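Local coordinates for protein N-terminal acetyltransferase B complex subunit MDM20 (Candida albicans, PDB 5K04) that probably serves as the non-catalytic, helical scaffold subunit of the NatB N-terminal acetyltransferase, wrapping round and supporting the catalytic subunit NAT3, at residues A[353-357]-A[722-726]; A[373-377]-A[410-414]; A[377-381]-A[555-559]; A[417-421]-A[565-569]; A[443-448]-A[549-555]. One frame throughout, in Å; residues are numbered along the deposited sequence.

Contact 1: A[353-357]-A[722-726]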
# COMPACT_ATOMS: atom_id res chain seq x y z
N TRP A 353 -15.58 -19.52 -24.56
CA TRP A 353 -15.28 -18.90 -25.84
C TRP A 353 -16.52 -18.73 -26.70
O TRP A 353 -16.59 -17.80 -27.51
CB TRP A 353 -14.22 -19.71 -26.60
CG TRP A 353 -12.92 -19.76 -25.87
CD1 TRP A 353 -12.30 -20.86 -25.36
CD2 TRP A 353 -12.09 -18.64 -25.54
NE1 TRP A 353 -11.13 -20.50 -24.74
CE2 TRP A 353 -10.97 -19.14 -24.83
CE3 TRP A 353 -12.17 -17.26 -25.77
CZ2 TRP A 353 -9.94 -18.32 -24.36
CZ3 TRP A 353 -11.14 -16.45 -25.30
CH2 TRP A 353 -10.05 -16.98 -24.60
N ASP A 354 -17.51 -19.60 -26.53
CA ASP A 354 -18.74 -19.47 -27.31
C ASP A 354 -19.42 -18.13 -27.03
O ASP A 354 -19.94 -17.49 -27.95
CB ASP A 354 -19.69 -20.64 -27.01
CG ASP A 354 -20.05 -20.75 -25.53
OD1 ASP A 354 -19.17 -20.52 -24.67
OD2 ASP A 354 -21.21 -21.07 -25.23
N VAL A 355 -19.39 -17.67 -25.77
CA VAL A 355 -20.00 -16.39 -25.44
C VAL A 355 -19.12 -15.25 -25.93
O VAL A 355 -19.62 -14.25 -26.46
CB VAL A 355 -20.26 -16.29 -23.93
CG1 VAL A 355 -20.89 -14.95 -23.59
CG2 VAL A 355 -21.14 -17.43 -23.47
N TYR A 356 -17.80 -15.39 -25.75
CA TYR A 356 -16.85 -14.44 -26.33
C TYR A 356 -17.12 -14.22 -27.82
O TYR A 356 -17.18 -13.08 -28.29
CB TYR A 356 -15.41 -14.92 -26.11
CG TYR A 356 -14.44 -14.05 -26.87
CD1 TYR A 356 -14.04 -12.82 -26.36
CD2 TYR A 356 -13.97 -14.44 -28.12
CE1 TYR A 356 -13.18 -12.00 -27.07
CE2 TYR A 356 -13.11 -13.63 -28.84
CZ TYR A 356 -12.72 -12.41 -28.32
OH TYR A 356 -11.85 -11.61 -29.03
N GLU A 357 -17.29 -15.30 -28.57
CA GLU A 357 -17.52 -15.16 -30.01
C GLU A 357 -18.80 -14.39 -30.32
O GLU A 357 -18.91 -13.80 -31.40
CB GLU A 357 -17.55 -16.53 -30.69
CG GLU A 357 -16.19 -17.24 -30.75
CD GLU A 357 -15.17 -16.55 -31.67
OE1 GLU A 357 -15.56 -15.64 -32.42
OE2 GLU A 357 -13.98 -16.94 -31.63
N PRO A 722 -4.98 -22.43 -30.86
CA PRO A 722 -5.68 -21.46 -30.00
C PRO A 722 -7.16 -21.63 -30.13
O PRO A 722 -7.70 -22.11 -31.14
CB PRO A 722 -5.21 -20.11 -30.58
CG PRO A 722 -4.20 -20.41 -31.65
CD PRO A 722 -4.46 -21.82 -32.08
N PRO A 723 -7.93 -21.25 -29.08
CA PRO A 723 -9.39 -21.41 -29.12
C PRO A 723 -10.12 -20.36 -29.95
O PRO A 723 -11.30 -20.55 -30.24
CB PRO A 723 -9.78 -21.30 -27.64
CG PRO A 723 -8.71 -20.43 -27.04
CD PRO A 723 -7.44 -20.77 -27.78
N ILE A 724 -9.46 -19.26 -30.32
CA ILE A 724 -10.05 -18.22 -31.13
C ILE A 724 -9.06 -17.86 -32.24
O ILE A 724 -7.91 -18.28 -32.22
CB ILE A 724 -10.42 -16.97 -30.30
CG1 ILE A 724 -9.19 -16.41 -29.62
CG2 ILE A 724 -11.46 -17.33 -29.23
CD1 ILE A 724 -9.41 -15.04 -29.00
N SER A 725 -9.53 -17.07 -33.20
CA SER A 725 -8.68 -16.66 -34.31
C SER A 725 -7.72 -15.58 -33.85
O SER A 725 -8.15 -14.48 -33.46
CB SER A 725 -9.51 -16.18 -35.49
OG SER A 725 -8.80 -16.42 -36.69
N VAL A 726 -6.42 -15.89 -33.90
CA VAL A 726 -5.36 -14.98 -33.48
C VAL A 726 -4.16 -15.22 -34.39
O VAL A 726 -4.07 -16.23 -35.10
CB VAL A 726 -4.96 -15.20 -32.01
CG1 VAL A 726 -6.01 -14.65 -31.06
CG2 VAL A 726 -4.74 -16.68 -31.75
O HOH W 1 -12.20 -16.25 -33.84

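Contact 2: A[373-377]-A[410-414]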
# COMPACT_ATOMS: atom_id res chain seq x y z
N ASN A 373 -15.07 -10.44 -20.76
CA ASN A 373 -13.73 -10.80 -20.34
C ASN A 373 -13.67 -11.15 -18.86
O ASN A 373 -12.58 -11.47 -18.36
CB ASN A 373 -12.79 -9.68 -20.73
CG ASN A 373 -12.58 -9.63 -22.23
OD1 ASN A 373 -12.52 -10.70 -22.86
ND2 ASN A 373 -12.51 -8.43 -22.80
N GLU A 374 -14.81 -11.08 -18.17
CA GLU A 374 -14.94 -11.76 -16.89
C GLU A 374 -14.96 -13.26 -17.11
O GLU A 374 -14.37 -14.02 -16.34
CB GLU A 374 -16.22 -11.30 -16.19
CG GLU A 374 -16.24 -9.83 -15.74
CD GLU A 374 -15.20 -9.50 -14.66
OE1 GLU A 374 -14.54 -8.44 -14.75
OE2 GLU A 374 -15.03 -10.32 -13.72
N LEU A 375 -15.63 -13.71 -18.19
CA LEU A 375 -15.69 -15.12 -18.54
C LEU A 375 -14.39 -15.60 -19.17
O LEU A 375 -13.88 -16.67 -18.81
CB LEU A 375 -16.87 -15.36 -19.50
CG LEU A 375 -18.20 -15.05 -18.82
CD1 LEU A 375 -19.40 -15.65 -19.56
CD2 LEU A 375 -18.16 -15.57 -17.39
N THR A 376 -13.82 -14.82 -20.10
CA THR A 376 -12.61 -15.24 -20.79
C THR A 376 -11.43 -15.34 -19.83
O THR A 376 -10.62 -16.27 -19.93
CB THR A 376 -12.30 -14.30 -21.96
OG1 THR A 376 -12.04 -12.97 -21.50
CG2 THR A 376 -13.47 -14.26 -22.91
N LEU A 377 -11.32 -14.40 -18.88
CA LEU A 377 -10.23 -14.48 -17.91
C LEU A 377 -10.34 -15.75 -17.06
O LEU A 377 -9.36 -16.47 -16.87
CB LEU A 377 -10.21 -13.23 -17.03
CG LEU A 377 -9.10 -13.15 -15.97
CD1 LEU A 377 -7.72 -13.17 -16.61
CD2 LEU A 377 -9.28 -11.93 -15.10
N LYS A 410 -7.44 -6.08 -15.16
CA LYS A 410 -7.19 -7.45 -14.73
C LYS A 410 -6.45 -8.22 -15.81
O LYS A 410 -5.52 -8.98 -15.52
CB LYS A 410 -8.51 -8.16 -14.37
CG LYS A 410 -9.11 -7.64 -13.06
CD LYS A 410 -10.05 -8.66 -12.43
CE LYS A 410 -11.27 -8.93 -13.25
NZ LYS A 410 -12.11 -7.74 -13.40
N LEU A 411 -6.83 -8.03 -17.07
CA LEU A 411 -6.12 -8.68 -18.16
C LEU A 411 -4.68 -8.20 -18.22
O LEU A 411 -3.77 -8.99 -18.50
CB LEU A 411 -6.81 -8.44 -19.51
CG LEU A 411 -8.28 -8.84 -19.71
CD1 LEU A 411 -8.79 -8.43 -21.12
CD2 LEU A 411 -8.48 -10.33 -19.48
N LYS A 412 -4.46 -6.90 -17.97
CA LYS A 412 -3.11 -6.34 -17.97
C LYS A 412 -2.26 -6.94 -16.86
O LYS A 412 -1.10 -7.31 -17.08
CB LYS A 412 -3.18 -4.83 -17.83
CG LYS A 412 -3.64 -4.13 -19.10
CD LYS A 412 -3.58 -2.63 -18.96
CE LYS A 412 -3.95 -1.92 -20.26
NZ LYS A 412 -3.68 -0.45 -20.08
N LEU A 413 -2.82 -7.04 -15.65
CA LEU A 413 -2.05 -7.60 -14.54
C LEU A 413 -1.64 -9.03 -14.84
O LEU A 413 -0.50 -9.42 -14.59
CB LEU A 413 -2.85 -7.53 -13.24
CG LEU A 413 -3.21 -6.14 -12.73
CD1 LEU A 413 -4.06 -6.23 -11.49
CD2 LEU A 413 -1.98 -5.35 -12.47
N TRP A 414 -2.57 -9.82 -15.39
CA TRP A 414 -2.27 -11.21 -15.70
C TRP A 414 -1.22 -11.31 -16.79
O TRP A 414 -0.31 -12.15 -16.70
CB TRP A 414 -3.56 -11.93 -16.10
CG TRP A 414 -4.29 -12.47 -14.92
CD1 TRP A 414 -5.37 -11.91 -14.29
CD2 TRP A 414 -3.98 -13.67 -14.19
NE1 TRP A 414 -5.76 -12.68 -13.23
CE2 TRP A 414 -4.91 -13.76 -13.14
CE3 TRP A 414 -2.99 -14.65 -14.31
CZ2 TRP A 414 -4.90 -14.82 -12.21
CZ3 TRP A 414 -2.98 -15.72 -13.40
CH2 TRP A 414 -3.93 -15.79 -12.36

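Contact 3: A[377-381]-A[555-559]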
# COMPACT_ATOMS: atom_id res chain seq x y z
N LEU A 377 -11.32 -14.40 -18.88
CA LEU A 377 -10.23 -14.48 -17.91
C LEU A 377 -10.34 -15.75 -17.06
O LEU A 377 -9.36 -16.47 -16.87
CB LEU A 377 -10.21 -13.23 -17.03
CG LEU A 377 -9.10 -13.15 -15.97
CD1 LEU A 377 -7.72 -13.17 -16.61
CD2 LEU A 377 -9.28 -11.93 -15.10
N ARG A 378 -11.55 -16.06 -16.58
CA ARG A 378 -11.78 -17.32 -15.89
C ARG A 378 -11.37 -18.51 -16.76
O ARG A 378 -10.73 -19.45 -16.29
CB ARG A 378 -13.26 -17.43 -15.49
CG ARG A 378 -13.64 -16.66 -14.22
CD ARG A 378 -15.14 -16.60 -14.03
NE ARG A 378 -15.54 -15.98 -12.76
CZ ARG A 378 -16.09 -16.62 -11.73
NH1 ARG A 378 -16.32 -17.93 -11.79
NH2 ARG A 378 -16.41 -15.96 -10.62
N THR A 379 -11.74 -18.49 -18.04
CA THR A 379 -11.30 -19.57 -18.92
C THR A 379 -9.78 -19.59 -19.02
O THR A 379 -9.16 -20.65 -18.94
CB THR A 379 -11.94 -19.42 -20.31
OG1 THR A 379 -13.36 -19.48 -20.18
CG2 THR A 379 -11.49 -20.56 -21.22
N ILE A 380 -9.16 -18.42 -19.16
CA ILE A 380 -7.71 -18.39 -19.31
C ILE A 380 -7.04 -18.86 -18.03
O ILE A 380 -6.11 -19.69 -18.07
CB ILE A 380 -7.24 -16.99 -19.73
CG1 ILE A 380 -7.57 -16.75 -21.21
CG2 ILE A 380 -5.76 -16.82 -19.50
CD1 ILE A 380 -7.33 -15.32 -21.69
N VAL A 381 -7.52 -18.39 -16.88
CA VAL A 381 -6.87 -18.75 -15.62
C VAL A 381 -6.98 -20.25 -15.36
O VAL A 381 -6.02 -20.89 -14.94
CB VAL A 381 -7.47 -17.92 -14.46
CG1 VAL A 381 -6.89 -18.38 -13.15
CG2 VAL A 381 -7.17 -16.45 -14.67
N GLU A 555 -6.00 -8.77 -9.30
CA GLU A 555 -6.15 -9.55 -10.52
C GLU A 555 -7.12 -10.71 -10.36
O GLU A 555 -7.38 -11.42 -11.35
CB GLU A 555 -4.77 -10.05 -11.01
CG GLU A 555 -4.24 -11.32 -10.35
CD GLU A 555 -3.44 -11.05 -9.09
OE1 GLU A 555 -3.80 -10.10 -8.37
OE2 GLU A 555 -2.47 -11.80 -8.80
N TRP A 556 -7.66 -10.91 -9.15
CA TRP A 556 -8.61 -11.97 -8.83
C TRP A 556 -10.00 -11.43 -8.53
O TRP A 556 -10.87 -12.21 -8.12
CB TRP A 556 -8.13 -12.78 -7.63
CG TRP A 556 -6.88 -13.59 -7.86
CD1 TRP A 556 -5.61 -13.28 -7.46
CD2 TRP A 556 -6.79 -14.85 -8.54
NE1 TRP A 556 -4.73 -14.26 -7.84
CE2 TRP A 556 -5.43 -15.25 -8.49
CE3 TRP A 556 -7.72 -15.68 -9.17
CZ2 TRP A 556 -4.97 -16.44 -9.08
CZ3 TRP A 556 -7.27 -16.88 -9.75
CH2 TRP A 556 -5.90 -17.24 -9.70
N ASN A 557 -10.22 -10.13 -8.69
CA ASN A 557 -11.47 -9.50 -8.30
C ASN A 557 -12.62 -10.07 -9.12
O ASN A 557 -12.61 -10.00 -10.35
CB ASN A 557 -11.38 -7.99 -8.48
CG ASN A 557 -12.35 -7.24 -7.60
OD1 ASN A 557 -12.14 -7.12 -6.40
ND2 ASN A 557 -13.42 -6.71 -8.20
N GLY A 558 -13.59 -10.67 -8.44
CA GLY A 558 -14.69 -11.33 -9.10
C GLY A 558 -14.40 -12.74 -9.54
O GLY A 558 -15.27 -13.39 -10.13
N LEU A 559 -13.19 -13.24 -9.27
CA LEU A 559 -12.83 -14.62 -9.52
C LEU A 559 -12.54 -15.30 -8.20
O LEU A 559 -12.29 -14.65 -7.18
CB LEU A 559 -11.58 -14.74 -10.41
CG LEU A 559 -11.51 -14.17 -11.82
CD1 LEU A 559 -11.42 -12.65 -11.80
CD2 LEU A 559 -10.29 -14.74 -12.47

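Contact 4: A[417-421]-A[565-569]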
# COMPACT_ATOMS: atom_id res chain seq x y z
N LYS A 417 1.96 -11.05 -15.18
CA LYS A 417 2.29 -12.29 -14.45
C LYS A 417 2.83 -13.36 -15.39
O LYS A 417 3.81 -14.03 -15.08
CB LYS A 417 1.05 -12.81 -13.70
CG LYS A 417 0.56 -11.86 -12.62
CD LYS A 417 -0.68 -12.39 -11.86
CE LYS A 417 -0.45 -13.76 -11.25
NZ LYS A 417 -1.60 -14.15 -10.36
N LEU A 418 2.18 -13.53 -16.56
CA LEU A 418 2.65 -14.52 -17.53
C LEU A 418 4.06 -14.18 -18.02
O LEU A 418 4.94 -15.04 -18.03
CB LEU A 418 1.70 -14.62 -18.72
CG LEU A 418 0.24 -15.09 -18.54
CD1 LEU A 418 -0.35 -15.60 -19.86
CD2 LEU A 418 0.11 -16.13 -17.50
N TYR A 419 4.27 -12.92 -18.43
CA TYR A 419 5.60 -12.47 -18.85
C TYR A 419 6.63 -12.69 -17.75
O TYR A 419 7.82 -12.89 -18.05
CB TYR A 419 5.60 -10.99 -19.22
CG TYR A 419 5.09 -10.64 -20.61
CD1 TYR A 419 5.41 -11.42 -21.72
CD2 TYR A 419 4.33 -9.51 -20.82
CE1 TYR A 419 4.96 -11.08 -23.00
CE2 TYR A 419 3.86 -9.17 -22.06
CZ TYR A 419 4.17 -9.95 -23.16
OH TYR A 419 3.70 -9.58 -24.39
N SER A 420 6.19 -12.63 -16.49
CA SER A 420 7.10 -12.82 -15.37
C SER A 420 7.58 -14.26 -15.25
O SER A 420 8.49 -14.52 -14.46
CB SER A 420 6.43 -12.39 -14.06
OG SER A 420 5.67 -13.46 -13.51
N GLN A 421 6.95 -15.18 -15.99
CA GLN A 421 7.34 -16.59 -16.04
C GLN A 421 8.45 -16.86 -17.05
O GLN A 421 9.01 -17.96 -17.06
CB GLN A 421 6.14 -17.47 -16.42
CG GLN A 421 4.91 -17.28 -15.56
CD GLN A 421 5.23 -17.49 -14.09
OE1 GLN A 421 5.68 -18.55 -13.68
NE2 GLN A 421 5.02 -16.45 -13.29
N ILE A 565 0.13 -19.69 -11.39
CA ILE A 565 1.45 -19.08 -11.46
C ILE A 565 1.49 -17.80 -10.61
O ILE A 565 0.48 -17.12 -10.40
CB ILE A 565 1.84 -18.78 -12.91
CG1 ILE A 565 0.87 -17.77 -13.51
CG2 ILE A 565 1.86 -20.04 -13.76
CD1 ILE A 565 1.49 -16.92 -14.54
N ASP A 566 2.68 -17.48 -10.14
CA ASP A 566 2.93 -16.34 -9.27
C ASP A 566 4.05 -15.50 -9.88
O ASP A 566 4.93 -16.03 -10.57
CB ASP A 566 3.34 -16.82 -7.86
CG ASP A 566 2.19 -17.45 -7.10
OD1 ASP A 566 1.04 -16.99 -7.27
OD2 ASP A 566 2.45 -18.39 -6.32
N VAL A 567 4.01 -14.19 -9.65
CA VAL A 567 5.24 -13.43 -9.87
C VAL A 567 6.31 -13.95 -8.91
O VAL A 567 6.02 -14.19 -7.72
CB VAL A 567 4.99 -11.92 -9.69
CG1 VAL A 567 6.30 -11.12 -9.78
CG2 VAL A 567 4.00 -11.43 -10.76
N PRO A 568 7.50 -14.22 -9.38
CA PRO A 568 8.54 -14.88 -8.55
C PRO A 568 9.30 -13.93 -7.65
O PRO A 568 10.51 -13.66 -7.82
CB PRO A 568 9.44 -15.53 -9.62
CG PRO A 568 9.29 -14.67 -10.83
CD PRO A 568 7.86 -14.19 -10.81
N VAL A 569 8.61 -13.43 -6.63
CA VAL A 569 9.24 -12.58 -5.63
C VAL A 569 10.14 -13.44 -4.76
O VAL A 569 9.92 -14.65 -4.61
CB VAL A 569 8.19 -11.85 -4.78
CG1 VAL A 569 7.34 -10.89 -5.66
CG2 VAL A 569 7.32 -12.84 -4.01

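Contact 5: A[443-448]-A[549-555]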
# COMPACT_ATOMS: atom_id res chain seq x y z
N GLU A 443 3.75 1.16 -4.08
CA GLU A 443 3.99 0.36 -2.88
C GLU A 443 3.24 -0.97 -2.96
O GLU A 443 3.73 -1.98 -2.45
CB GLU A 443 3.62 1.16 -1.62
CG GLU A 443 3.36 0.31 -0.39
CD GLU A 443 4.61 -0.26 0.25
OE1 GLU A 443 5.73 0.21 -0.07
OE2 GLU A 443 4.47 -1.18 1.08
N THR A 444 2.09 -0.99 -3.64
CA THR A 444 1.28 -2.21 -3.69
C THR A 444 1.49 -3.05 -4.95
O THR A 444 1.18 -4.24 -4.92
CB THR A 444 -0.22 -1.87 -3.54
OG1 THR A 444 -0.66 -0.99 -4.59
CG2 THR A 444 -0.47 -1.19 -2.20
N LEU A 445 2.05 -2.47 -6.04
CA LEU A 445 2.11 -3.13 -7.35
C LEU A 445 3.52 -3.30 -7.92
O LEU A 445 3.69 -3.99 -8.93
CB LEU A 445 1.25 -2.34 -8.36
CG LEU A 445 -0.24 -2.33 -7.96
CD1 LEU A 445 -1.06 -1.45 -8.88
CD2 LEU A 445 -0.79 -3.78 -7.91
N ASN A 446 4.50 -2.62 -7.34
CA ASN A 446 5.93 -2.72 -7.57
C ASN A 446 6.42 -4.09 -8.01
O ASN A 446 7.21 -4.23 -8.95
CB ASN A 446 6.58 -2.38 -6.24
CG ASN A 446 7.95 -1.99 -6.35
OD1 ASN A 446 8.62 -2.34 -7.31
ND2 ASN A 446 8.43 -1.26 -5.35
N TYR A 447 6.01 -5.10 -7.24
CA TYR A 447 6.53 -6.44 -7.36
C TYR A 447 6.24 -7.04 -8.73
O TYR A 447 6.91 -8.01 -9.12
CB TYR A 447 5.93 -7.30 -6.26
CG TYR A 447 4.48 -7.70 -6.50
CD1 TYR A 447 4.16 -8.85 -7.23
CD2 TYR A 447 3.42 -6.94 -5.97
CE1 TYR A 447 2.82 -9.23 -7.46
CE2 TYR A 447 2.07 -7.32 -6.19
CZ TYR A 447 1.78 -8.46 -6.94
OH TYR A 447 0.48 -8.83 -7.15
N TYR A 448 5.26 -6.49 -9.47
CA TYR A 448 5.05 -6.89 -10.86
C TYR A 448 6.27 -6.62 -11.72
O TYR A 448 6.40 -7.21 -12.80
CB TYR A 448 3.82 -6.17 -11.46
CG TYR A 448 2.49 -6.80 -11.12
CD1 TYR A 448 2.02 -7.93 -11.81
CD2 TYR A 448 1.70 -6.29 -10.11
CE1 TYR A 448 0.80 -8.52 -11.50
CE2 TYR A 448 0.48 -6.86 -9.77
CZ TYR A 448 0.03 -7.98 -10.48
OH TYR A 448 -1.17 -8.54 -10.14
N ASN A 549 2.62 -4.74 2.13
CA ASN A 549 1.38 -4.14 1.66
C ASN A 549 1.11 -4.46 0.19
O ASN A 549 0.25 -3.83 -0.44
CB ASN A 549 1.43 -2.63 1.88
CG ASN A 549 1.87 -2.26 3.28
OD1 ASN A 549 1.26 -2.69 4.27
ND2 ASN A 549 2.96 -1.48 3.38
N ARG A 550 1.82 -5.44 -0.36
CA ARG A 550 1.64 -5.78 -1.76
C ARG A 550 0.22 -6.29 -2.03
O ARG A 550 -0.42 -6.89 -1.17
CB ARG A 550 2.68 -6.82 -2.17
CG ARG A 550 4.09 -6.20 -2.21
CD ARG A 550 5.14 -7.26 -2.41
NE ARG A 550 5.06 -8.24 -1.33
CZ ARG A 550 5.94 -9.23 -1.17
NH1 ARG A 550 6.95 -9.35 -2.04
NH2 ARG A 550 5.82 -10.08 -0.15
N ASP A 551 -0.24 -6.04 -3.26
CA ASP A 551 -1.59 -6.35 -3.73
C ASP A 551 -1.54 -7.62 -4.58
O ASP A 551 -1.22 -7.56 -5.77
CB ASP A 551 -2.14 -5.17 -4.52
CG ASP A 551 -3.51 -5.42 -5.12
OD1 ASP A 551 -4.12 -6.48 -4.90
OD2 ASP A 551 -3.97 -4.51 -5.83
N PHE A 552 -1.86 -8.76 -3.97
CA PHE A 552 -1.97 -10.05 -4.65
C PHE A 552 -3.42 -10.42 -4.95
O PHE A 552 -3.71 -11.59 -5.22
CB PHE A 552 -1.33 -11.15 -3.79
CG PHE A 552 0.13 -10.93 -3.50
CD1 PHE A 552 1.05 -10.92 -4.53
CD2 PHE A 552 0.57 -10.72 -2.21
CE1 PHE A 552 2.40 -10.72 -4.28
CE2 PHE A 552 1.91 -10.50 -1.95
CZ PHE A 552 2.83 -10.50 -2.98
N LYS A 553 -4.32 -9.45 -4.91
CA LYS A 553 -5.76 -9.69 -4.96
C LYS A 553 -6.45 -9.09 -6.17
O LYS A 553 -7.38 -9.70 -6.70
CB LYS A 553 -6.43 -9.15 -3.68
CG LYS A 553 -6.12 -9.96 -2.42
CD LYS A 553 -6.63 -9.19 -1.23
CE LYS A 553 -6.47 -9.98 0.06
NZ LYS A 553 -6.89 -9.15 1.23
N SER A 554 -6.03 -7.90 -6.62
CA SER A 554 -6.80 -7.15 -7.63
C SER A 554 -6.97 -7.94 -8.92
O SER A 554 -8.01 -7.82 -9.57
CB SER A 554 -6.13 -5.81 -7.90
OG SER A 554 -6.15 -5.01 -6.73
N GLU A 555 -6.00 -8.77 -9.30
CA GLU A 555 -6.15 -9.55 -10.52
C GLU A 555 -7.12 -10.71 -10.36
O GLU A 555 -7.38 -11.42 -11.35
CB GLU A 555 -4.77 -10.05 -11.01
CG GLU A 555 -4.24 -11.32 -10.35
CD GLU A 555 -3.44 -11.05 -9.09
OE1 GLU A 555 -3.80 -10.10 -8.37
OE2 GLU A 555 -2.47 -11.80 -8.80
O HOH W 2 5.07 -3.80 0.75
O HOH W 3 0.09 -11.16 -8.40
O HOH W 4 -2.74 -7.73 -8.10

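Contact 1: A[353-357]-A[722-726]
Pro-723 lies over one face of the Trp-353 indole, and the rigid proline ring suits the flat indole because its slightly polarised C-H bonds sit well on an electron-rich aromatic surface. Pro-723 CB stands over the five-membered ring of Trp-353, 3.5 Å from its centroid and 22° off the normal, which makes a CH-pi contact. Pro-723 CG is shifted toward the rim of the indole, 3.4 Å from Trp-353 CE2. Ile-724 meets the same tryptophan at about a right angle, its CG2 methyl 3.5 Å from Trp-353 CE3.

These groups join helix 353-358, part of a region assigned to a TPR-clan family in an all-helical chain, to the loop between helices 707-717 and 729-747 near the C-terminus. The branched isoleucine can serve two aromatic partners at once. With chi1 at 59°, CG1 of Ile-724 stands between the backbone N and the carbonyl carbon, and Ile-724 CD1 comes 4.0 Å from Tyr-356 CE2, while CG2 stays on the tryptophan. Trp-353 and Tyr-356 also both touch Thr-376 of helix 372-383, and Ile-724 touches Leu-397 and His-400 of helix 388-404. At the polar margin, Glu-357 OE2 passes 3.5 Å from Ile-724 CG2 and takes a hydrogen bond from a water 2.9 Å away, which in turn accepts from Ser-725 N.

Contact 2: A[373-377]-A[410-414]
Leu-377 projects from helix 372-383 into the side of helix 409-419, two neighbouring, nearly parallel helices of the alpha-solenoid, inclined by 22° with the axes of the two segments approaching to 11.4 Å. At that spacing long side chains are needed to fill the gap. With CG anti to the backbone N (chi1 -179°), the leucine reaches straight across and splits its two methyls. Leu-377 CD1 stands over one face of Trp-414, 3.9 Å from the centroid of its five-membered ring, a CH-pi contact in which the two side chains cross at about a right angle. Leu-377 CD2 lies 3.9 Å from Lys-410 CB, and Leu-411 CD2 closes in from beside, 4.1 Å from Leu-377 CD1.

One helical turn before Leu-377, the buried Glu-374 forms a salt bridge with Lys-410, which probably offsets the cost of burying both charges. The Lys-410 chain bends at chi3 and chi4 to bring its NZ 2.9 Å from Glu-374 OE1, on the syn lone pair. The same oxygen receives a weak hydrogen bond from Gln-83 of the NAT3 subunit, and the Glu-374 side chain is about 13 Å from bound coenzyme A.

In the second shell, Trp-414 NE1 donates to the carbonyl O of Glu-555, which helps fix the turn of the indole. Asn-373, whose amide lies against Leu-411 CD1, is held at both ends: ND2 bonds to Asp-405, and Asn-373 OD1 accepts from Thr-376 OG1 at 2.7 Å.

Contact 3: A[377-381]-A[555-559]
A chi1 of -80° and an extended chain from CG to NE carry Arg-378 past Leu-559; the two side chains run alongside each other, pointing opposite ways, with their CG atoms 4.1 Å apart. The arginine thereby reaches from helix 372-383 of the alpha-solenoid to a type II beta turn, Trp-556 to Leu-559. Arg-378 NH2 donates to Gly-558 O at 2.9 Å, with an N-H...O angle of 156°. Glycine suits the third place of this turn: its phi of 84° would press a CB against the carbonyl O of Asn-557.

Below the polar tip the contact is aliphatic. Leu-559 CD2 rests against two side chains of one helical face, 4.0 Å from Leu-377 CD2 and 4.2 Å from Val-381 CG2. Asn-557, on the same turn, bonds to Gln-53 of the NAT3 subunit, while the Trp-556 ring stands edge-to-face with Trp-414. Trp-556 meets the helix through its six-membered ring, Trp-556 CZ3 lying 3.7 Å from Val-381 CG1.

Contact 4: A[417-421]-A[565-569]
Ile-565 opens the contact by pushing its CD1 methyl between Leu-418 and Gln-421, 3.4 Å from Leu-418 CD2 and 3.6 Å from Gln-421 CG. A chi1 of 62° turns CG1 between the backbone N and the carbonyl carbon and so aims this long branch at the helix. The carbonyl O of Ile-565 lies beside Lys-417 CE without a hydrogen bond; the ammonium group of that lysine is engaged by Glu-555 and by the Trp-414 ring.

Asp-566 contributes its backbone, its CB pointing away from the helix. Asp-566 O accepts from Gln-421 NE2 at 2.8 Å (N-H...O 151°). The acceptor lies in the glutamine's amide plane, but the donor sits well above the carbonyl plane. Gln-421 NE2 also donates to Lys-417 O at 3.2 Å, so two carbonyls hold the amide, and glutamine, bent at chi2, is long enough to bring its NE2 to both.

Val-567 then sets CG2 3.9 Å from Lys-417 CG. Pro-568, the centre of an inverse gamma turn, packs CD 3.6 Å from Ser-420 OG, and its ring fits the sharp bend. The loop thus lies along the last turn of helix 409-419, loop-on-helix packing of the kind found between the helices of an alpha-solenoid.

Contact 5: A[443-448]-A[549-555]
Tyr-447 leans across Arg-550 and Phe-552, and its atoms can be followed outward. With CG of Tyr-447 between the backbone N and the carbonyl carbon (chi1 75°), its CB starts 3.9 Å from Arg-550 CD, and Tyr-447 CD2 lies 3.9 Å from Arg-550 CB. One face receives Phe-552, whose CE1 is 3.5 Å from Tyr-447 CE1, the rings inclined at 50°; Tyr-448 CD2 is over the opposite face. Tyr-447 OH donates to Asp-551 O at 2.5 Å and accepts from a water shared with Glu-555 OE2, itself salt-bridged to Lys-417. Tyrosine suits this site, with a flat ring between two aromatic side chains and a hydroxyl for the buried carbonyl.

Asp-551 N donates to Thr-444 O at 2.8 Å, and Asp-551 OD1 closes an Asx turn with Lys-553 N. Asn-549 ND2 bonds Glu-443 OE2, 2.8 Å away; Glu-443 OE1 bonds Ser-505. Asn-16 of the NAT3 subunit donates to Thr-444 OG1 and Asp-551 OD2. The loop after helix 539-542 thus sits on the end of helix 440-445, with helix 409-419 beside Tyr-448 and helix 506-521 touching Arg-550.

In the fold
Contact 1 lies at the outer end of the group, its centre about 38 Å from the chain's centre against about 8 Å for that of contact 5, and touches contacts 2 and 3 through helix 372-383. That helix serves contacts 2 and 3, whose centres are about 6 Å apart; helix 409-419 serves contacts 2 and 4. The loop between helices 539-542 and 571-584 supplies the second segments of contacts 3, 4 and 5 and so packs against helices 372-383, 409-419 and 440-445. Along the chain, contact 1 encloses all the others; contact 5 is nested in contacts 3 and 4, which cross. Contacts 2, 3 and 5 also touch NAT3, consistent with a solenoid whose internal packing shapes its partner's seat.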